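Local coordinates for substrate binding periplasmic protein (Ralstonia solanacearum, PDB 3LOP) that binds leucine and probably serves as a periplasmic receptor that passes amino acids to a membrane transporter, at residues A24-A29 and I47-R52; G40-E45 and V295-I300; K131-L136 and T142-L147; A135-G140 and R163-H168. One frame throughout, in Å; residues are numbered along the deposited sequence.

Overall arrangement
From the N terminus, contact 1 closes the first loop, setting helix 19-38 against strand 47-53 within a beta-alpha-beta unit. Contact 2 crosses it along the chain: it starts in the turn between that helix and strand and reaches some 250 residues on, to helix 284-303, and Ile42 of that turn touches Ile47. Contacts 3 and 4 both nest inside this long loop. They share Ala135 and Leu136 of helix 125-138, contact 3 running on to strand 144-149 and contact 4 to Leu165 and His168, in and just after helix 152-166. Contacts 1 and 2 lie in the lobe built on the five-stranded parallel sheet, contacts 3 and 4 in that of the four-stranded one.

Contact 1 (A24-A29 and I47-R52); sequences ALNAGA and IRLVAR. With EDO (1,2-ethanediol), chain C.
The carboxamide of Asn26 lies close to the methyl of Ala51 and to CD2 of Leu49, while the other flat group here, the guanidinium of Arg48, has Val50 CG2 3.6 Å above one face, offset toward its rim. Asn26 extends from the helix toward the strand, its CG anti to the backbone N (chi1 172°), which carries its end to the two apolar side chains. One helical turn further on, the contact is purely apolar: Leu49 CD2 meets Ala29 CB at 4.0 Å. With small alanines at Ala29 and Ala51, Leu49 and Asn26 are the larger side chains between the two backbones. The short axes run nearly antiparallel, at 171° and 10.3 Å apart. Arg48 and Val50 use their backbones to pair with strand 6-12, whereas Leu49 N donates to O2 of a bound 1,2-ethanediol at 2.9 Å, with a nearly straight N-H...O angle of 166°. Asp34 of helix 19-38 holds the same diol, so it spans from strand to helix. The contact belongs to the beta-alpha-beta unit of strand 6-12, helix 19-38 and strand 47-53; strand 47-53 borders its parallel sheet, with the side chains of Ala29 and Leu49 both resting on Gln10 of strand 6-12.

Contact 2 (G40-E45 and V295-I300); sequences GGINGE and VLAEAI
A single water links Asn43 to Ile300, accepting from Asn43 ND2 at 2.8 Å and donating to Ile300 O at 2.8 Å, and this is the polar tie between a turn and a helix about 250 residues away. The turn is a type I' beta turn, Ile42 to Glu45, with Asn43 and Gly44 both at positive phi; it is closed by paired backbone bonds, Ile42 N to Glu45 O and Glu45 N to Ile42 O. Just before it, Gly40 is the C-prime residue of the Schellman motif that ends helix 19-38. The turn thus carries the chain from that helix into strand 47-53, and helix 284-303 packs beside it on the sheet of the same lobe, with Leu296 against Val8 and Ala76. Asn43 ND2 also makes a weak hydrogen bond to Arg301 O, the next residue of the helix. The apolar part rests on Ile42, which is buried. Its CG1 stands anti to the carbonyl carbon (chi1 -59°) and the chain continues extended, reaching the helix with CD1. The side chain of Ile300 stands across it at about a right angle. CD1 of Ile42 touches Ile300 CG2 at 3.7 Å, Ala297 CB at 4.1 Å and, closest, Ala297 O at 3.6 Å.

Contact 3 (K131-L136 and T142-L147); sequences KMITAL and TRIGVL
Ile144 carries the strand's side of this contact, reaching helix 125-138 where it meets Leu136 and Ile133. Its CB points toward the helix, and the two branches part there. CG2, anti to the backbone N, stays back from the helix. CG1, anti to the carbonyl carbon (chi1 -61°), leads on through an extended second torsion, so that the tip, CD1, is the atom that arrives. It meets Leu136 CD1 at 4.0 Å and Ile133 CD1 at 4.3 Å. Those two methyls, one helical turn apart, are themselves 4.1 Å from each other, so the three tips form a nearly equilateral triangle. Ile133 bends at its second torsion (chi2 -61°), which carries its CD1 nearer the strand than its CB direction alone would. The backbone of strand 144-149 is held independently: Ile144 pairs with Thr173, and Gly145 with Ala199 and Phe201 of strand 199-203, while Gln198 OE1 receives the N-H groups of Thr142 and Arg143. The contact therefore seats helix 125-138 on the four-stranded parallel sheet of this alpha/beta lobe. Leu165 of helix 152-166 also touches Ile144 CD1, at CD2, extending the apolar cluster to the second helix. All three contacting residues are buried, and only terminal methyls meet across the two segments, which implies that dispersion and the exclusion of water hold helix to strand without directional bonds.

Contact 4 (A135-G140 and R163-H168); sequences ALVTIG and RTLKAH
Two neighbouring helices on one face of the four-stranded sheet come together near their C-terminal ends, and Val137 of helix 125-138 meets the other helix end with both of its methyls. CG1 sits over one face of the His168 imidazole in a CH-pi contact, 4.1 Å from the ring centroid and 25° off the normal; its nearest ring atom is His168 CG at 3.8 Å. CG2 turns to Leu165, meeting CD2 at 4.0 Å. This division follows from the first torsion of Val137, which sets CG1 anti to the backbone N (chi1 171°) and leaves CG2 beside that nitrogen. Beyond Val137 the helix finishes in a Schellman motif with Gly140 as the C-prime residue: Gly140 N bonds to Val137 O, and Val141 N to Leu136 O. The chain can then turn into strand 144-149 of the parallel sheet, on which the alpha/beta lobe containing both helices is built. The imidazole folds back on the preceding helix 152-166: His168 ND1 donates to Thr164 O at 3.1 Å with a bent N-H...O angle of 139°, approaching from outside the carbonyl plane. Thr164 reaches across in turn, its OG1 hydrogen-bonded to Asp130 OD1 of helix 125-138.

Contact 1 (A24-A29 and I47-R52)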
loop_
_atom_site.group_PDB
_atom_site.type_symbol
_atom_site.label_atom_id
_atom_site.label_comp_id
_atom_site.label_asym_id
_atom_site.label_seq_id
_atom_site.Cartn_x
_atom_site.Cartn_y
_atom_site.Cartn_z
ATOM N N ALA A 24 -4.350 9.737 2.235
ATOM C CA ALA A 24 -4.816 9.254 0.936
ATOM C C ALA A 24 -5.635 7.972 1.064
ATOM O O ALA A 24 -6.680 7.830 0.425
ATOM C CB ALA A 24 -3.635 9.026 0.006
ATOM N N LEU A 25 -5.160 7.036 1.879
ATOM C CA LEU A 25 -5.883 5.785 2.075
ATOM C C LEU A 25 -7.239 6.071 2.715
ATOM O O LEU A 25 -8.255 5.500 2.321
ATOM C CB LEU A 25 -5.067 4.837 2.956
ATOM C CG LEU A 25 -3.835 4.254 2.256
ATOM C CD1 LEU A 25 -2.855 3.741 3.285
ATOM C CD2 LEU A 25 -4.256 3.137 1.309
ATOM N N ASN A 26 -7.256 6.962 3.703
ATOM C CA ASN A 26 -8.508 7.313 4.356
ATOM C C ASN A 26 -9.437 8.032 3.379
ATOM O O ASN A 26 -10.636 7.763 3.341
ATOM C CB ASN A 26 -8.253 8.214 5.562
ATOM C CG ASN A 26 -9.537 8.758 6.153
ATOM O OD1 ASN A 26 -10.340 8.015 6.724
ATOM N ND2 ASN A 26 -9.747 10.057 6.005
ATOM N N ALA A 27 -8.882 8.944 2.587
ATOM C CA ALA A 27 -9.686 9.686 1.622
ATOM C C ALA A 27 -10.343 8.750 0.612
ATOM O O ALA A 27 -11.504 8.934 0.251
ATOM C CB ALA A 27 -8.825 10.709 0.899
ATOM N N GLY A 28 -9.597 7.754 0.149
ATOM C CA GLY A 28 -10.153 6.822 -0.813
ATOM C C GLY A 28 -11.253 5.957 -0.230
ATOM O O GLY A 28 -12.274 5.720 -0.874
ATOM N N ALA A 29 -11.051 5.481 0.993
ATOM C CA ALA A 29 -12.051 4.641 1.639
ATOM C C ALA A 29 -13.296 5.460 1.969
ATOM O O ALA A 29 -14.424 5.016 1.744
ATOM C CB ALA A 29 -11.473 4.020 2.910
ATOM N N ILE A 47 -23.318 3.022 5.940
ATOM C CA ILE A 47 -22.000 2.587 6.372
ATOM C C ILE A 47 -21.315 3.773 7.039
ATOM O O ILE A 47 -21.327 4.884 6.512
ATOM C CB ILE A 47 -21.133 2.119 5.185
ATOM C CG1 ILE A 47 -21.840 0.989 4.434
ATOM C CG2 ILE A 47 -19.765 1.663 5.689
ATOM C CD1 ILE A 47 -22.167 -0.223 5.292
ATOM N N ARG A 48 -20.743 3.540 8.214
ATOM C CA ARG A 48 -20.041 4.595 8.928
ATOM C C ARG A 48 -18.580 4.209 9.060
ATOM O O ARG A 48 -18.259 3.159 9.613
ATOM C CB ARG A 48 -20.628 4.806 10.327
ATOM C CG ARG A 48 -19.917 5.915 11.098
ATOM C CD ARG A 48 -20.388 6.052 12.538
ATOM N NE ARG A 48 -20.054 4.883 13.347
ATOM C CZ ARG A 48 -19.948 4.900 14.671
ATOM N NH1 ARG A 48 -20.148 6.028 15.339
ATOM N NH2 ARG A 48 -19.642 3.790 15.329
ATOM N N LEU A 49 -17.700 5.054 8.537
ATOM C CA LEU A 49 -16.267 4.811 8.627
ATOM C C LEU A 49 -15.701 5.705 9.715
ATOM O O LEU A 49 -15.872 6.923 9.677
ATOM C CB LEU A 49 -15.575 5.125 7.299
ATOM C CG LEU A 49 -14.042 5.124 7.338
ATOM C CD1 LEU A 49 -13.523 3.738 7.699
ATOM C CD2 LEU A 49 -13.501 5.552 5.982
ATOM N N VAL A 50 -15.040 5.092 10.691
ATOM C CA VAL A 50 -14.433 5.824 11.792
ATOM C C VAL A 50 -12.925 5.651 11.661
ATOM O O VAL A 50 -12.426 4.530 11.574
ATOM C CB VAL A 50 -14.898 5.268 13.157
ATOM C CG1 VAL A 50 -14.335 6.115 14.288
ATOM C CG2 VAL A 50 -16.419 5.248 13.221
ATOM N N ALA A 51 -12.198 6.761 11.642
ATOM C CA ALA A 51 -10.749 6.706 11.508
ATOM C C ALA A 51 -10.058 7.340 12.705
ATOM O O ALA A 51 -10.645 8.161 13.407
ATOM C CB ALA A 51 -10.321 7.416 10.225
ATOM N N ARG A 52 -8.813 6.941 12.946
ATOM C CA ARG A 52 -8.046 7.506 14.047
ATOM C C ARG A 52 -6.575 7.543 13.679
ATOM O O ARG A 52 -6.020 6.587 13.137
ATOM C CB ARG A 52 -8.245 6.709 15.340
ATOM C CG ARG A 52 -7.706 7.426 16.582
ATOM C CD ARG A 52 -8.271 6.825 17.856
ATOM N NE ARG A 52 -9.720 6.981 17.902
ATOM C CZ ARG A 52 -10.513 6.357 18.764
ATOM N NH1 ARG A 52 -9.999 5.534 19.663
ATOM N NH2 ARG A 52 -11.826 6.534 18.705
HETATM C C1 EDO C . -18.743 6.993 5.268
HETATM O O1 EDO C . -17.489 7.621 4.991
HETATM C C2 EDO C . -19.461 7.754 6.376
HETATM O O2 EDO C . -18.756 7.577 7.602
#

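Contact 2 (G40-E45 and V295-I300)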
loop_
_atom_site.group_PDB
_atom_site.type_symbol
_atom_site.label_atom_id
_atom_site.label_comp_id
_atom_site.label_asym_id
_atom_site.label_seq_id
_atom_site.Cartn_x
_atom_site.Cartn_y
_atom_site.Cartn_z
ATOM N N GLY A 40 -27.603 4.469 -1.738
ATOM C CA GLY A 40 -28.493 3.586 -1.007
ATOM C C GLY A 40 -27.865 2.718 0.065
ATOM O O GLY A 40 -28.577 2.015 0.783
ATOM N N GLY A 41 -26.538 2.772 0.181
ATOM C CA GLY A 41 -25.841 2.005 1.202
ATOM C C GLY A 41 -25.823 0.535 0.909
ATOM O O GLY A 41 -25.807 0.143 -0.251
ATOM N N ILE A 42 -25.820 -0.277 1.957
ATOM C CA ILE A 42 -25.805 -1.722 1.788
ATOM C C ILE A 42 -27.073 -2.317 2.378
ATOM O O ILE A 42 -27.295 -2.252 3.586
ATOM C CB ILE A 42 -24.590 -2.354 2.486
ATOM C CG1 ILE A 42 -23.300 -1.768 1.911
ATOM C CG2 ILE A 42 -24.611 -3.861 2.294
ATOM C CD1 ILE A 42 -22.041 -2.324 2.544
ATOM N N ASN A 43 -27.899 -2.897 1.516
ATOM C CA ASN A 43 -29.155 -3.499 1.945
ATOM C C ASN A 43 -29.949 -2.486 2.770
ATOM O O ASN A 43 -30.551 -2.827 3.787
ATOM C CB ASN A 43 -28.885 -4.766 2.769
ATOM C CG ASN A 43 -28.141 -5.835 1.976
ATOM O OD1 ASN A 43 -28.546 -6.203 0.872
ATOM N ND2 ASN A 43 -27.052 -6.344 2.544
ATOM N N GLY A 44 -29.926 -1.232 2.322
ATOM C CA GLY A 44 -30.647 -0.174 3.007
ATOM C C GLY A 44 -29.987 0.339 4.273
ATOM O O GLY A 44 -30.574 1.135 5.003
ATOM N N GLU A 45 -28.764 -0.103 4.539
ATOM C CA GLU A 45 -28.065 0.334 5.739
ATOM C C GLU A 45 -26.930 1.305 5.427
ATOM O O GLU A 45 -26.241 1.166 4.418
ATOM C CB GLU A 45 -27.524 -0.878 6.502
ATOM C CG GLU A 45 -28.602 -1.870 6.915
ATOM C CD GLU A 45 -28.069 -2.986 7.792
ATOM O OE1 GLU A 45 -27.660 -2.699 8.938
ATOM O OE2 GLU A 45 -28.059 -4.149 7.336
ATOM N N VAL A 295 -14.076 -3.835 -1.685
ATOM C CA VAL A 295 -13.980 -5.268 -1.422
ATOM C C VAL A 295 -14.701 -5.588 -0.112
ATOM O O VAL A 295 -15.455 -6.558 -0.023
ATOM C CB VAL A 295 -12.505 -5.716 -1.321
ATOM C CG1 VAL A 295 -12.417 -7.122 -0.744
ATOM C CG2 VAL A 295 -11.864 -5.682 -2.699
ATOM N N LEU A 296 -14.465 -4.766 0.908
ATOM C CA LEU A 296 -15.112 -4.969 2.197
ATOM C C LEU A 296 -16.623 -4.797 2.061
ATOM O O LEU A 296 -17.394 -5.562 2.634
ATOM C CB LEU A 296 -14.561 -3.979 3.230
ATOM C CG LEU A 296 -15.231 -3.977 4.608
ATOM C CD1 LEU A 296 -15.193 -5.373 5.230
ATOM C CD2 LEU A 296 -14.514 -2.974 5.502
ATOM N N ALA A 297 -17.044 -3.795 1.295
ATOM C CA ALA A 297 -18.466 -3.541 1.100
ATOM C C ALA A 297 -19.179 -4.746 0.487
ATOM O O ALA A 297 -20.304 -5.060 0.869
ATOM C CB ALA A 297 -18.665 -2.309 0.219
ATOM N N GLU A 298 -18.529 -5.416 -0.462
ATOM C CA GLU A 298 -19.119 -6.587 -1.101
ATOM C C GLU A 298 -19.291 -7.700 -0.071
ATOM O O GLU A 298 -20.298 -8.408 -0.069
ATOM C CB GLU A 298 -18.230 -7.062 -2.254
ATOM C CG GLU A 298 -18.663 -8.368 -2.925
ATOM C CD GLU A 298 -20.065 -8.325 -3.522
ATOM O OE1 GLU A 298 -20.608 -7.222 -3.746
ATOM O OE2 GLU A 298 -20.620 -9.411 -3.782
ATOM N N ALA A 299 -18.306 -7.854 0.809
ATOM C CA ALA A 299 -18.391 -8.877 1.840
ATOM C C ALA A 299 -19.532 -8.542 2.793
ATOM O O ALA A 299 -20.289 -9.420 3.197
ATOM C CB ALA A 299 -17.074 -8.970 2.603
ATOM N N ILE A 300 -19.660 -7.267 3.151
ATOM C CA ILE A 300 -20.728 -6.854 4.052
ATOM C C ILE A 300 -22.084 -7.118 3.399
ATOM O O ILE A 300 -23.022 -7.570 4.054
ATOM C CB ILE A 300 -20.600 -5.359 4.417
ATOM C CG1 ILE A 300 -19.307 -5.138 5.211
ATOM C CG2 ILE A 300 -21.805 -4.917 5.242
ATOM C CD1 ILE A 300 -19.023 -3.690 5.560
HETATM O O HOH W 1 -25.363 -6.303 4.781
#

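Contact 3 (K131-L136 and T142-L147)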
loop_
_atom_site.group_PDB
_atom_site.type_symbol
_atom_site.label_atom_id
_atom_site.label_comp_id
_atom_site.label_asym_id
_atom_site.label_seq_id
_atom_site.Cartn_x
_atom_site.Cartn_y
_atom_site.Cartn_z
ATOM N N LYS A 131 9.767 -9.341 -9.844
ATOM C CA LYS A 131 9.533 -8.777 -11.166
ATOM C C LYS A 131 10.508 -7.659 -11.539
ATOM O O LYS A 131 11.099 -7.686 -12.618
ATOM C CB LYS A 131 8.090 -8.276 -11.266
ATOM C CG LYS A 131 7.502 -8.346 -12.671
ATOM C CD LYS A 131 6.010 -8.048 -12.655
ATOM C CE LYS A 131 5.400 -8.174 -14.041
ATOM N NZ LYS A 131 5.555 -9.549 -14.588
HETATM N N MSE A 132 10.687 -6.687 -10.647
HETATM C CA MSE A 132 11.586 -5.565 -10.921
HETATM C C MSE A 132 13.063 -5.936 -10.967
HETATM O O MSE A 132 13.789 -5.502 -11.862
HETATM C CB MSE A 132 11.397 -4.455 -9.883
HETATM C CG MSE A 132 10.117 -3.661 -10.033
HETATM SE SE MSE A 132 10.054 -2.171 -8.798
HETATM C CE MSE A 132 9.262 -3.071 -7.285
ATOM N N ILE A 133 13.515 -6.718 -9.994
ATOM C CA ILE A 133 14.916 -7.107 -9.951
ATOM C C ILE A 133 15.271 -8.029 -11.114
ATOM O O ILE A 133 16.319 -7.870 -11.738
ATOM C CB ILE A 133 15.263 -7.786 -8.601
ATOM C CG1 ILE A 133 15.043 -6.791 -7.457
ATOM C CG2 ILE A 133 16.712 -8.259 -8.605
ATOM C CD1 ILE A 133 15.901 -5.541 -7.551
ATOM N N THR A 134 14.394 -8.977 -11.424
ATOM C CA THR A 134 14.664 -9.887 -12.531
ATOM C C THR A 134 14.753 -9.107 -13.841
ATOM O O THR A 134 15.543 -9.447 -14.721
ATOM C CB THR A 134 13.577 -10.972 -12.642
ATOM O OG1 THR A 134 13.588 -11.771 -11.455
ATOM C CG2 THR A 134 13.837 -11.870 -13.843
ATOM N N ALA A 135 13.945 -8.057 -13.964
ATOM C CA ALA A 135 13.967 -7.229 -15.164
ATOM C C ALA A 135 15.333 -6.556 -15.290
ATOM O O ALA A 135 15.895 -6.480 -16.384
ATOM C CB ALA A 135 12.863 -6.178 -15.101
ATOM N N LEU A 136 15.865 -6.073 -14.168
ATOM C CA LEU A 136 17.172 -5.415 -14.162
ATOM C C LEU A 136 18.272 -6.392 -14.553
ATOM O O LEU A 136 19.116 -6.089 -15.398
ATOM C CB LEU A 136 17.486 -4.845 -12.776
ATOM C CG LEU A 136 16.744 -3.593 -12.294
ATOM C CD1 LEU A 136 17.100 -3.336 -10.841
ATOM C CD2 LEU A 136 17.117 -2.399 -13.149
ATOM N N THR A 142 24.247 -5.578 -12.782
ATOM C CA THR A 142 24.893 -6.462 -11.819
ATOM C C THR A 142 25.214 -5.775 -10.496
ATOM O O THR A 142 25.489 -6.444 -9.502
ATOM C CB THR A 142 26.200 -7.042 -12.378
ATOM O OG1 THR A 142 27.079 -5.970 -12.741
ATOM C CG2 THR A 142 25.916 -7.909 -13.592
ATOM N N ARG A 143 25.174 -4.446 -10.478
ATOM C CA ARG A 143 25.487 -3.704 -9.263
ATOM C C ARG A 143 24.276 -2.938 -8.762
ATOM O O ARG A 143 23.922 -1.886 -9.292
ATOM C CB ARG A 143 26.656 -2.751 -9.523
ATOM C CG ARG A 143 27.914 -3.487 -9.978
ATOM C CD ARG A 143 29.131 -2.577 -10.013
ATOM N NE ARG A 143 29.071 -1.561 -11.062
ATOM C CZ ARG A 143 29.296 -1.793 -12.352
ATOM N NH1 ARG A 143 29.598 -3.015 -12.773
ATOM N NH2 ARG A 143 29.227 -0.797 -13.223
ATOM N N ILE A 144 23.646 -3.482 -7.724
ATOM C CA ILE A 144 22.450 -2.890 -7.155
ATOM C C ILE A 144 22.626 -2.446 -5.710
ATOM O O ILE A 144 23.196 -3.167 -4.887
ATOM C CB ILE A 144 21.282 -3.899 -7.239
ATOM C CG1 ILE A 144 21.011 -4.236 -8.711
ATOM C CG2 ILE A 144 20.029 -3.330 -6.575
ATOM C CD1 ILE A 144 19.999 -5.355 -8.929
ATOM N N GLY A 145 22.141 -1.243 -5.418
ATOM C CA GLY A 145 22.207 -0.705 -4.074
ATOM C C GLY A 145 20.798 -0.691 -3.515
ATOM O O GLY A 145 19.828 -0.722 -4.275
ATOM N N VAL A 146 20.665 -0.662 -2.195
ATOM C CA VAL A 146 19.340 -0.656 -1.591
ATOM C C VAL A 146 19.222 0.328 -0.435
ATOM O O VAL A 146 20.071 0.355 0.455
ATOM C CB VAL A 146 18.964 -2.059 -1.044
ATOM C CG1 VAL A 146 17.557 -2.028 -0.459
ATOM C CG2 VAL A 146 19.062 -3.105 -2.152
ATOM N N LEU A 147 18.175 1.146 -0.472
ATOM C CA LEU A 147 17.882 2.083 0.609
ATOM C C LEU A 147 16.806 1.336 1.387
ATOM O O LEU A 147 15.806 0.927 0.799
ATOM C CB LEU A 147 17.283 3.384 0.074
ATOM C CG LEU A 147 16.709 4.286 1.179
ATOM C CD1 LEU A 147 17.847 4.881 1.995
ATOM C CD2 LEU A 147 15.857 5.388 0.572
#

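Contact 4 (A135-G140 and R163-H168)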
loop_
_atom_site.group_PDB
_atom_site.type_symbol
_atom_site.label_atom_id
_atom_site.label_comp_id
_atom_site.label_asym_id
_atom_site.label_seq_id
_atom_site.Cartn_x
_atom_site.Cartn_y
_atom_site.Cartn_z
ATOM N N ALA A 135 13.945 -8.057 -13.964
ATOM C CA ALA A 135 13.967 -7.229 -15.164
ATOM C C ALA A 135 15.333 -6.556 -15.290
ATOM O O ALA A 135 15.895 -6.480 -16.384
ATOM C CB ALA A 135 12.863 -6.178 -15.101
ATOM N N LEU A 136 15.865 -6.073 -14.168
ATOM C CA LEU A 136 17.172 -5.415 -14.162
ATOM C C LEU A 136 18.272 -6.392 -14.553
ATOM O O LEU A 136 19.116 -6.089 -15.398
ATOM C CB LEU A 136 17.486 -4.845 -12.776
ATOM C CG LEU A 136 16.744 -3.593 -12.294
ATOM C CD1 LEU A 136 17.100 -3.336 -10.841
ATOM C CD2 LEU A 136 17.117 -2.399 -13.149
ATOM N N VAL A 137 18.259 -7.562 -13.925
ATOM C CA VAL A 137 19.253 -8.590 -14.204
ATOM C C VAL A 137 19.194 -8.999 -15.672
ATOM O O VAL A 137 20.226 -9.177 -16.318
ATOM C CB VAL A 137 19.022 -9.838 -13.317
ATOM C CG1 VAL A 137 19.914 -10.987 -13.767
ATOM C CG2 VAL A 137 19.307 -9.501 -11.860
ATOM N N THR A 138 17.980 -9.130 -16.201
ATOM C CA THR A 138 17.811 -9.535 -17.589
ATOM C C THR A 138 18.436 -8.548 -18.569
ATOM O O THR A 138 18.914 -8.949 -19.632
ATOM C CB THR A 138 16.318 -9.734 -17.926
ATOM O OG1 THR A 138 15.790 -10.787 -17.106
ATOM C CG2 THR A 138 16.139 -10.111 -19.396
ATOM N N ILE A 139 18.446 -7.264 -18.218
ATOM C CA ILE A 139 19.035 -6.260 -19.097
ATOM C C ILE A 139 20.518 -6.028 -18.816
ATOM O O ILE A 139 21.115 -5.099 -19.353
ATOM C CB ILE A 139 18.295 -4.902 -19.018
ATOM C CG1 ILE A 139 18.395 -4.319 -17.611
ATOM C CG2 ILE A 139 16.844 -5.084 -19.431
ATOM C CD1 ILE A 139 17.841 -2.913 -17.497
ATOM N N GLY A 140 21.106 -6.860 -17.961
ATOM C CA GLY A 140 22.529 -6.740 -17.688
ATOM C C GLY A 140 23.020 -6.057 -16.428
ATOM O O GLY A 140 24.233 -5.960 -16.225
ATOM N N ARG A 163 17.265 -12.496 -2.004
ATOM C CA ARG A 163 16.744 -13.773 -2.478
ATOM C C ARG A 163 16.689 -13.819 -4.000
ATOM O O ARG A 163 17.138 -14.786 -4.619
ATOM C CB ARG A 163 15.347 -14.017 -1.901
ATOM C CG ARG A 163 14.732 -15.353 -2.299
ATOM C CD ARG A 163 13.385 -15.545 -1.623
ATOM N NE ARG A 163 13.504 -15.450 -0.171
ATOM C CZ ARG A 163 12.473 -15.444 0.668
ATOM N NH1 ARG A 163 11.234 -15.528 0.203
ATOM N NH2 ARG A 163 12.682 -15.347 1.975
ATOM N N THR A 164 16.139 -12.771 -4.604
ATOM C CA THR A 164 16.031 -12.710 -6.053
ATOM C C THR A 164 17.413 -12.685 -6.698
ATOM O O THR A 164 17.665 -13.396 -7.669
ATOM C CB THR A 164 15.236 -11.464 -6.496
ATOM O OG1 THR A 164 13.944 -11.478 -5.873
ATOM C CG2 THR A 164 15.053 -11.456 -8.015
ATOM N N LEU A 165 18.318 -11.882 -6.152
ATOM C CA LEU A 165 19.659 -11.798 -6.717
ATOM C C LEU A 165 20.421 -13.113 -6.590
ATOM O O LEU A 165 21.179 -13.485 -7.488
ATOM C CB LEU A 165 20.448 -10.663 -6.058
ATOM C CG LEU A 165 19.993 -9.249 -6.438
ATOM C CD1 LEU A 165 20.838 -8.218 -5.692
ATOM C CD2 LEU A 165 20.120 -9.057 -7.948
ATOM N N LYS A 166 20.210 -13.822 -5.484
ATOM C CA LYS A 166 20.885 -15.098 -5.265
ATOM C C LYS A 166 20.510 -16.090 -6.363
ATOM O O LYS A 166 21.328 -16.917 -6.773
ATOM C CB LYS A 166 20.506 -15.675 -3.897
ATOM C CG LYS A 166 21.227 -16.977 -3.557
ATOM C CD LYS A 166 20.795 -17.504 -2.198
ATOM C CE LYS A 166 21.487 -18.818 -1.866
ATOM N NZ LYS A 166 22.967 -18.667 -1.807
ATOM N N ALA A 167 19.271 -15.999 -6.835
ATOM C CA ALA A 167 18.780 -16.881 -7.890
ATOM C C ALA A 167 19.550 -16.644 -9.186
ATOM O O ALA A 167 19.494 -17.455 -10.112
ATOM C CB ALA A 167 17.291 -16.648 -8.116
ATOM N N HIS A 168 20.262 -15.525 -9.249
ATOM C CA HIS A 168 21.044 -15.185 -10.430
ATOM C C HIS A 168 22.528 -15.068 -10.106
ATOM O O HIS A 168 23.285 -14.421 -10.831
ATOM C CB HIS A 168 20.529 -13.881 -11.042
ATOM C CG HIS A 168 19.105 -13.959 -11.497
ATOM N ND1 HIS A 168 18.054 -13.481 -10.747
ATOM C CD2 HIS A 168 18.558 -14.500 -12.610
ATOM C CE1 HIS A 168 16.919 -13.725 -11.379
ATOM N NE2 HIS A 168 17.197 -14.342 -12.512
#